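Local structure of beta-glucanase (Bacteroides thetaiotaomicron, 6EUG) at residues A[156-169]-A[245-257]. The protein probably hydrolyses beta-1,3-linked galactans of arabinogalactan through the glycoside hydrolase family 43 domain that this chain represents. Numbering follows the deposited sequence.
Sequences IRSGRVNPGAYPLN and DYLSHTGKYIRIF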
ATOM      1  N   ILE A 156      18.516   2.893   0.506  1.00 16.60           N
ATOM      2  CA  ILE A 156      19.385   1.708   0.403  1.00 16.59           C
ATOM      3  C   ILE A 156      19.406   1.135  -1.003  1.00 18.48           C
ATOM      4  O   ILE A 156      20.457   1.036  -1.598  1.00 20.19           O
ATOM      5  CB  ILE A 156      19.016   0.605   1.420  1.00 19.08           C
ATOM      6  CG1 ILE A 156      19.090   1.140   2.842  1.00 19.87           C
ATOM      7  CG2 ILE A 156      19.938  -0.594   1.249  1.00 20.26           C
ATOM      8  CD1 ILE A 156      18.519   0.197   3.884  1.00 23.65           C
ATOM      9  N   ARG A 157      18.266   0.656  -1.501  1.00 17.14           N
ATOM     10  CA  ARG A 157      18.217   0.024  -2.832  1.00 18.58           C
ATOM     11  C   ARG A 157      16.764  -0.113  -3.315  1.00 16.16           C
ATOM     12  O   ARG A 157      15.834   0.160  -2.544  1.00 16.18           O
ATOM     13  CB  ARG A 157      18.921  -1.344  -2.819  1.00 20.84           C
ATOM     14  CG  ARG A 157      18.120  -2.437  -2.130  1.00 20.92           C
ATOM     15  CD  ARG A 157      18.785  -3.810  -2.127  1.00 25.32           C
ATOM     16  NE  ARG A 157      19.943  -3.826  -1.218  1.00 33.78           N
ATOM     17  CZ  ARG A 157      19.950  -4.119   0.096  1.00 36.13           C
ATOM     18  NH1 ARG A 157      21.119  -4.062   0.748  1.00 37.59           N
ATOM     19  NH2 ARG A 157      18.844  -4.432   0.792  1.00 31.15           N
ATOM     20  N   SER A 158      16.613  -0.432  -4.607  1.00 13.58           N
ATOM     21  CA  SER A 158      15.297  -0.657  -5.227  1.00 15.67           C
ATOM     22  C   SER A 158      15.392  -1.820  -6.191  1.00 16.51           C
ATOM     23  O   SER A 158      16.489  -2.189  -6.663  1.00 17.50           O
ATOM     24  CB  SER A 158      14.767   0.600  -5.951  1.00 19.34           C
ATOM     25  OG  SER A 158      15.403   0.827  -7.217  1.00 17.59           O
ATOM     26  N   GLY A 159      14.243  -2.412  -6.503  1.00 16.17           N
ATOM     27  CA  GLY A 159      14.231  -3.503  -7.454  1.00 16.45           C
ATOM     28  C   GLY A 159      12.864  -4.161  -7.529  1.00 16.10           C
ATOM     29  O   GLY A 159      11.991  -3.896  -6.699  1.00 16.46           O
ATOM     30  N   ARG A 160      12.699  -5.026  -8.527  1.00 15.44           N
ATOM     31  CA  ARG A 160      11.600  -5.982  -8.560  1.00 16.00           C
ATOM     32  C   ARG A 160      11.882  -7.076  -7.503  1.00 15.88           C
ATOM     33  O   ARG A 160      13.028  -7.205  -6.981  1.00 18.45           O
ATOM     34  CB  ARG A 160      11.369  -6.546  -9.980  1.00 16.72           C
ATOM     35  CG  ARG A 160      10.817  -5.538 -10.998  1.00 17.41           C
ATOM     36  CD  ARG A 160      10.422  -6.161 -12.328  1.00 16.76           C
ATOM     37  NE  ARG A 160       9.843  -5.142 -13.211  1.00 16.90           N
ATOM     38  CZ  ARG A 160       9.357  -5.354 -14.425  1.00 18.13           C
ATOM     39  NH1 ARG A 160       9.383  -6.558 -14.955  1.00 18.39           N
ATOM     40  NH2 ARG A 160       8.828  -4.352 -15.118  1.00 18.85           N
ATOM     41  N   VAL A 161      10.869  -7.873  -7.204  1.00 16.45           N
ATOM     42  CA  VAL A 161      10.873  -8.698  -5.990  1.00 15.56           C
ATOM     43  C   VAL A 161      11.225 -10.172  -6.225  1.00 16.68           C
ATOM     44  O   VAL A 161      10.626 -10.832  -7.067  1.00 15.76           O
ATOM     45  CB  VAL A 161       9.525  -8.593  -5.246  1.00 14.77           C
ATOM     46  CG1 VAL A 161       9.568  -9.353  -3.926  1.00 14.44           C
ATOM     47  CG2 VAL A 161       9.103  -7.126  -5.011  1.00 16.42           C
ATOM     48  N   ASN A 162      12.173 -10.682  -5.421  1.00 17.21           N
ATOM     49  CA  ASN A 162      12.541 -12.104  -5.386  1.00 17.08           C
ATOM     50  C   ASN A 162      12.978 -12.707  -6.754  1.00 16.75           C
ATOM     51  O   ASN A 162      12.425 -13.734  -7.179  1.00 16.28           O
ATOM     52  CB  ASN A 162      11.426 -12.970  -4.745  1.00 19.92           C
ATOM     53  CG  ASN A 162      11.291 -12.786  -3.234  1.00 19.01           C
ATOM     54  OD1 ASN A 162      10.147 -12.653  -2.712  1.00 20.89           O
ATOM     55  ND2 ASN A 162      12.413 -12.786  -2.515  1.00 13.88           N
ATOM     56  N   PRO A 163      13.965 -12.086  -7.430  1.00 17.17           N
ATOM     57  CA  PRO A 163      14.489 -12.720  -8.675  1.00 20.39           C
ATOM     58  C   PRO A 163      14.838 -14.212  -8.520  1.00 20.21           C
ATOM     59  O   PRO A 163      15.430 -14.615  -7.484  1.00 18.35           O
ATOM     60  CB  PRO A 163      15.712 -11.856  -9.024  1.00 23.85           C
ATOM     61  CG  PRO A 163      16.107 -11.206  -7.744  1.00 24.68           C
ATOM     62  CD  PRO A 163      14.815 -10.950  -7.009  1.00 18.14           C
ATOM     63  N   GLY A 164      14.382 -15.017  -9.495  1.00 18.97           N
ATOM     64  CA  GLY A 164      14.641 -16.447  -9.533  1.00 21.80           C
ATOM     65  C   GLY A 164      13.750 -17.366  -8.687  1.00 21.56           C
ATOM     66  O   GLY A 164      13.882 -18.591  -8.803  1.00 23.78           O
ATOM     67  N   ALA A 165      12.858 -16.811  -7.842  1.00 19.33           N
ATOM     68  CA  ALA A 165      12.029 -17.622  -6.924  1.00 20.25           C
ATOM     69  C   ALA A 165      10.582 -17.750  -7.424  1.00 19.41           C
ATOM     70  O   ALA A 165       9.984 -16.766  -7.895  1.00 19.32           O
ATOM     71  CB  ALA A 165      12.042 -17.040  -5.506  1.00 22.83           C
ATOM     72  N   TYR A 166      10.043 -18.959  -7.322  1.00 17.73           N
ATOM     73  CA  TYR A 166       8.640 -19.229  -7.582  1.00 18.48           C
ATOM     74  C   TYR A 166       7.794 -19.013  -6.318  1.00 17.46           C
ATOM     75  O   TYR A 166       8.263 -19.203  -5.200  1.00 17.83           O
ATOM     76  CB  TYR A 166       8.427 -20.689  -8.015  1.00 20.08           C
ATOM     77  CG  TYR A 166       8.862 -21.036  -9.403  1.00 22.44           C
ATOM     78  CD1 TYR A 166       8.026 -20.778 -10.504  1.00 25.69           C
ATOM     79  CD2 TYR A 166      10.096 -21.635  -9.632  1.00 29.76           C
ATOM     80  CE1 TYR A 166       8.416 -21.106 -11.807  1.00 29.19           C
ATOM     81  CE2 TYR A 166      10.503 -21.970 -10.923  1.00 37.39           C
ATOM     82  CZ  TYR A 166       9.663 -21.699 -12.003  1.00 35.11           C
ATOM     83  OH  TYR A 166      10.087 -22.024 -13.263  1.00 39.58           O
ATOM     84  N   PRO A 167       6.509 -18.679  -6.486  1.00 16.56           N
ATOM     85  CA  PRO A 167       5.635 -18.598  -5.317  1.00 17.01           C
ATOM     86  C   PRO A 167       5.466 -19.985  -4.677  1.00 19.77           C
ATOM     87  O   PRO A 167       5.393 -20.999  -5.406  1.00 17.85           O
ATOM     88  CB  PRO A 167       4.280 -18.157  -5.908  1.00 17.52           C
ATOM     89  CG  PRO A 167       4.570 -17.706  -7.282  1.00 17.35           C
ATOM     90  CD  PRO A 167       5.777 -18.453  -7.746  1.00 17.58           C
ATOM     91  N   LEU A 168       5.396 -20.028  -3.345  1.00 18.33           N
ATOM     92  CA  LEU A 168       5.235 -21.283  -2.598  1.00 19.20           C
ATOM     93  C   LEU A 168       3.963 -22.027  -3.033  1.00 19.43           C
ATOM     94  O   LEU A 168       3.935 -23.241  -3.020  1.00 21.98           O
ATOM     95  CB  LEU A 168       5.219 -21.006  -1.087  1.00 24.23           C
ATOM     96  CG  LEU A 168       5.060 -22.124  -0.081  1.00 35.19           C
ATOM     97  CD1 LEU A 168       6.306 -22.991  -0.054  1.00 45.31           C
ATOM     98  CD2 LEU A 168       4.824 -21.474   1.282  1.00 42.99           C
ATOM     99  N   ASN A 169       2.930 -21.294  -3.435  1.00 17.59           N
ATOM    100  CA  ASN A 169       1.637 -21.882  -3.786  1.00 18.96           C
ATOM    101  C   ASN A 169       1.395 -22.093  -5.292  1.00 18.13           C
ATOM    102  O   ASN A 169       0.285 -22.404  -5.683  1.00 24.33           O
ATOM    103  CB  ASN A 169       0.471 -21.094  -3.135  1.00 19.88           C
ATOM    104  CG  ASN A 169       0.286 -19.699  -3.712  1.00 19.18           C
ATOM    105  OD1 ASN A 169       1.249 -19.002  -4.029  1.00 16.32           O
ATOM    106  ND2 ASN A 169      -0.958 -19.255  -3.768  1.00 20.73           N
ATOM    107  N   ASP A 245      15.839  -8.065   9.528  1.00 16.38           N
ATOM    108  CA  ASP A 245      16.123  -6.625   9.671  1.00 16.80           C
ATOM    109  C   ASP A 245      15.141  -5.725   8.855  1.00 15.80           C
ATOM    110  O   ASP A 245      15.214  -4.491   8.926  1.00 17.55           O
ATOM    111  CB  ASP A 245      17.606  -6.265   9.349  1.00 19.84           C
ATOM    112  CG  ASP A 245      18.017  -6.569   7.929  1.00 19.31           C
ATOM    113  OD1 ASP A 245      17.160  -7.008   7.112  1.00 19.58           O
ATOM    114  OD2 ASP A 245      19.233  -6.413   7.642  1.00 21.20           O
ATOM    115  N   TYR A 246      14.217  -6.374   8.152  1.00 16.12           N
ATOM    116  CA  TYR A 246      13.201  -5.732   7.297  1.00 15.00           C
ATOM    117  C   TYR A 246      13.768  -5.063   6.060  1.00 15.69           C
ATOM    118  O   TYR A 246      13.030  -4.366   5.358  1.00 15.98           O
ATOM    119  CB  TYR A 246      12.254  -4.760   8.064  1.00 15.94           C
ATOM    120  CG  TYR A 246      11.499  -5.306   9.257  1.00 15.76           C
ATOM    121  CD1 TYR A 246      11.406  -6.680   9.516  1.00 17.53           C
ATOM    122  CD2 TYR A 246      10.852  -4.435  10.137  1.00 15.44           C
ATOM    123  CE1 TYR A 246      10.725  -7.154  10.635  1.00 15.71           C
ATOM    124  CE2 TYR A 246      10.176  -4.910  11.249  1.00 16.01           C
ATOM    125  CZ  TYR A 246      10.094  -6.265  11.488  1.00 16.17           C
ATOM    126  OH  TYR A 246       9.389  -6.722  12.620  1.00 20.12           O
ATOM    127  N   LEU A 247      15.031  -5.322   5.706  1.00 14.75           N
ATOM    128  CA  LEU A 247      15.657  -4.572   4.601  1.00 16.17           C
ATOM    129  C   LEU A 247      15.702  -5.309   3.267  1.00 16.58           C
ATOM    130  O   LEU A 247      16.102  -4.710   2.269  1.00 16.94           O
ATOM    131  CB  LEU A 247      17.099  -4.127   4.981  1.00 16.83           C
ATOM    132  CG  LEU A 247      17.214  -3.317   6.255  1.00 17.53           C
ATOM    133  CD1 LEU A 247      18.693  -2.961   6.515  1.00 18.66           C
ATOM    134  CD2 LEU A 247      16.329  -2.086   6.290  1.00 20.69           C
ATOM    135  N   SER A 248      15.252  -6.571   3.234  1.00 15.68           N
ATOM    136  CA  SER A 248      15.245  -7.375   2.021  1.00 16.19           C
ATOM    137  C   SER A 248      14.187  -8.462   2.139  1.00 15.45           C
ATOM    138  O   SER A 248      13.605  -8.630   3.234  1.00 16.80           O
ATOM    139  CB  SER A 248      16.641  -7.967   1.768  1.00 17.03           C
ATOM    140  OG  SER A 248      16.966  -8.976   2.729  1.00 19.84           O
ATOM    141  N   HIS A 249      13.958  -9.185   1.044  1.00 18.10           N
ATOM    142  CA  HIS A 249      12.979 -10.304   0.994  1.00 17.14           C
ATOM    143  C   HIS A 249      13.689 -11.646   1.216  1.00 20.73           C
ATOM    144  O   HIS A 249      14.862 -11.784   0.857  1.00 23.67           O
ATOM    145  CB  HIS A 249      12.255 -10.341  -0.328  1.00 19.48           C
ATOM    146  CG  HIS A 249      11.517  -9.083  -0.669  1.00 18.14           C
ATOM    147  ND1 HIS A 249      12.072  -8.065  -1.417  1.00 17.97           N
ATOM    148  CD2 HIS A 249      10.257  -8.685  -0.372  1.00 16.81           C
ATOM    149  CE1 HIS A 249      11.186  -7.093  -1.544  1.00 15.76           C
ATOM    150  NE2 HIS A 249      10.067  -7.469  -0.965  1.00 17.21           N
ATOM    151  N   THR A 250      12.994 -12.640   1.788  1.00 20.89           N
ATOM    152  CA  THR A 250      13.602 -13.970   2.029  1.00 19.94           C
ATOM    153  C   THR A 250      13.530 -14.969   0.861  1.00 21.54           C
ATOM    154  O   THR A 250      14.285 -15.945   0.846  1.00 21.44           O
ATOM    155  CB  THR A 250      12.956 -14.672   3.226  1.00 18.97           C
ATOM    156  OG1 THR A 250      11.584 -14.944   2.904  1.00 17.98           O
ATOM    157  CG2 THR A 250      13.056 -13.804   4.476  1.00 19.74           C
ATOM    158  N   GLY A 251      12.607 -14.741  -0.078  1.00 19.51           N
ATOM    159  CA  GLY A 251      12.283 -15.693  -1.138  1.00 18.97           C
ATOM    160  C   GLY A 251      10.971 -16.426  -0.951  1.00 20.13           C
ATOM    161  O   GLY A 251      10.483 -17.076  -1.891  1.00 22.62           O
ATOM    162  N   LYS A 252      10.391 -16.329   0.250  1.00 17.98           N
ATOM    163  CA  LYS A 252       9.141 -17.007   0.562  1.00 16.67           C
ATOM    164  C   LYS A 252       7.997 -16.028   0.272  1.00 16.16           C
ATOM    165  O   LYS A 252       7.965 -14.917   0.845  1.00 17.11           O
ATOM    166  CB  LYS A 252       9.129 -17.454   2.034  1.00 19.09           C
ATOM    167  CG  LYS A 252       7.914 -18.260   2.445  1.00 21.91           C
ATOM    168  CD  LYS A 252       7.776 -18.437   3.951  1.00 27.50           C
ATOM    169  CE  LYS A 252       8.918 -19.192   4.568  1.00 29.60           C
ATOM    170  NZ  LYS A 252       8.487 -19.713   5.907  1.00 31.00           N
ATOM    171  N   TYR A 253       7.101 -16.413  -0.638  1.00 15.64           N
ATOM    172  CA  TYR A 253       5.950 -15.579  -1.012  1.00 14.05           C
ATOM    173  C   TYR A 253       4.818 -16.394  -1.599  1.00 15.70           C
ATOM    174  O   TYR A 253       5.060 -17.501  -2.095  1.00 17.83           O
ATOM    175  CB  TYR A 253       6.318 -14.467  -2.003  1.00 13.34           C
ATOM    176  CG  TYR A 253       6.623 -14.827  -3.469  1.00 14.24           C
ATOM    177  CD1 TYR A 253       7.814 -15.454  -3.825  1.00 14.64           C
ATOM    178  CD2 TYR A 253       5.730 -14.461  -4.514  1.00 16.72           C
ATOM    179  CE1 TYR A 253       8.114 -15.735  -5.155  1.00 16.17           C
ATOM    180  CE2 TYR A 253       6.015 -14.738  -5.850  1.00 14.45           C
ATOM    181  CZ  TYR A 253       7.210 -15.367  -6.185  1.00 14.97           C
ATOM    182  OH  TYR A 253       7.484 -15.636  -7.527  1.00 16.07           O
ATOM    183  N   ILE A 254       3.605 -15.811  -1.573  1.00 15.30           N
ATOM    184  CA  ILE A 254       2.417 -16.397  -2.228  1.00 14.57           C
ATOM    185  C   ILE A 254       1.808 -15.396  -3.247  1.00 13.97           C
ATOM    186  O   ILE A 254       2.079 -14.181  -3.199  1.00 13.79           O
ATOM    187  CB  ILE A 254       1.340 -16.892  -1.231  1.00 15.76           C
ATOM    188  CG1 ILE A 254       0.698 -15.732  -0.421  1.00 17.62           C
ATOM    189  CG2 ILE A 254       1.931 -17.981  -0.350  1.00 16.11           C
ATOM    190  CD1 ILE A 254      -0.562 -16.077   0.360  1.00 19.00           C
ATOM    191  N   ARG A 255       0.960 -15.915  -4.130  1.00 13.93           N
ATOM    192  CA  ARG A 255       0.186 -15.102  -5.067  1.00 14.30           C
ATOM    193  C   ARG A 255      -1.305 -15.438  -4.872  1.00 15.88           C
ATOM    194  O   ARG A 255      -1.673 -16.612  -4.699  1.00 17.22           O
ATOM    195  CB  ARG A 255       0.670 -15.318  -6.519  1.00 14.88           C
ATOM    196  CG  ARG A 255       0.401 -16.683  -7.143  1.00 15.75           C
ATOM    197  CD  ARG A 255       1.072 -16.836  -8.507  1.00 15.37           C
ATOM    198  NE  ARG A 255       0.422 -16.094  -9.599  1.00 15.15           N
ATOM    199  CZ  ARG A 255      -0.493 -16.577 -10.438  1.00 15.32           C
ATOM    200  NH1 ARG A 255      -0.925 -17.827 -10.344  1.00 17.17           N
ATOM    201  NH2 ARG A 255      -0.946 -15.791 -11.423  1.00 16.33           N
ATOM    202  N   ILE A 256      -2.152 -14.412  -4.867  1.00 15.27           N
ATOM    203  CA  ILE A 256      -3.574 -14.577  -4.589  1.00 15.74           C
ATOM    204  C   ILE A 256      -4.423 -13.737  -5.538  1.00 13.90           C
ATOM    205  O   ILE A 256      -3.986 -12.693  -6.064  1.00 15.03           O
ATOM    206  CB  ILE A 256      -3.950 -14.259  -3.113  1.00 15.46           C
ATOM    207  CG1 ILE A 256      -3.502 -12.826  -2.711  1.00 16.54           C
ATOM    208  CG2 ILE A 256      -3.347 -15.302  -2.163  1.00 16.65           C
ATOM    209  CD1 ILE A 256      -4.023 -12.381  -1.348  1.00 16.72           C
ATOM    210  N   PHE A 257      -5.640 -14.213  -5.785  1.00 14.10           N
ATOM    211  CA  PHE A 257      -6.585 -13.538  -6.701  1.00 15.78           C
ATOM    212  C   PHE A 257      -6.012 -13.202  -8.060  1.00 15.90           C
ATOM    213  O   PHE A 257      -6.108 -12.047  -8.520  1.00 16.30           O
ATOM    214  CB  PHE A 257      -7.306 -12.312  -6.031  1.00 17.43           C
ATOM    215  CG  PHE A 257      -7.947 -12.675  -4.726  1.00 16.58           C
ATOM    216  CD1 PHE A 257      -9.099 -13.464  -4.738  1.00 16.27           C
ATOM    217  CD2 PHE A 257      -7.369 -12.323  -3.503  1.00 15.53           C
ATOM    218  CE1 PHE A 257      -9.658 -13.917  -3.550  1.00 16.70           C
ATOM    219  CE2 PHE A 257      -7.934 -12.772  -2.313  1.00 15.88           C
ATOM    220  CZ  PHE A 257      -9.082 -13.586  -2.351  1.00 15.71           C
TER
HETATM  221  O   HOH W   1      13.740  -9.119  -3.565  1.00 23.03           O
HETATM  222  O   HOH W   2       8.343 -18.593  -2.394  1.00 19.41           O
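Leu247 meets Ile156 through its two methyl ends, CD2 lying 4.0 Å from Ile156 CD1 with the side chains crossing at about a right angle. Two residues on, the His249 ring receives Val161 CG1 almost over the centre of one face, a CH-pi contact 3.5 Å from CG1 to the ring centroid. Both imidazole nitrogens are engaged: NE2 is hydrogen-bonded to His227, and a water links ND1 with the backbone N of Asn162. The Asn162 amide then lies against Gly251, its ND2 3.2 Å from Gly251 CA, at the bend between strand 249-250 and strand 252-256. A second water takes the N-H of Tyr253 and reaches Tyr166 O and Gly251 O. The Tyr253 side chain, its CG set between the backbone N and carbonyl carbon (chi1 73°), is directed along Pro167, whose CA sits over the ring face 3.8 Å from the ring centroid. The phenol OH donates to Ala165 O at 2.8 Å, and Tyr253 O accepts an almost straight bond from Leu168 N. At Arg255 the side-chain amide of Asn169 grips the backbone twice: OD1 accepts from Arg255 N, while ND2 donates to Arg255 O at 2.9 Å, with that oxygen in the amide plane. The arginine's own guanidinium turns to Glu232 in a salt bridge. The loop after strand 154-159 thus lines the outer strand 252-256, joining two four-stranded antiparallel sheets of the five-bladed beta-propeller expected of family 43. With OD1 accepting from an N-H and ND2 donating to a carbonyl oxygen, the orientation of the Asn169 amide is settled, and its double bond resembles the way a neighbouring strand would pair with Arg255.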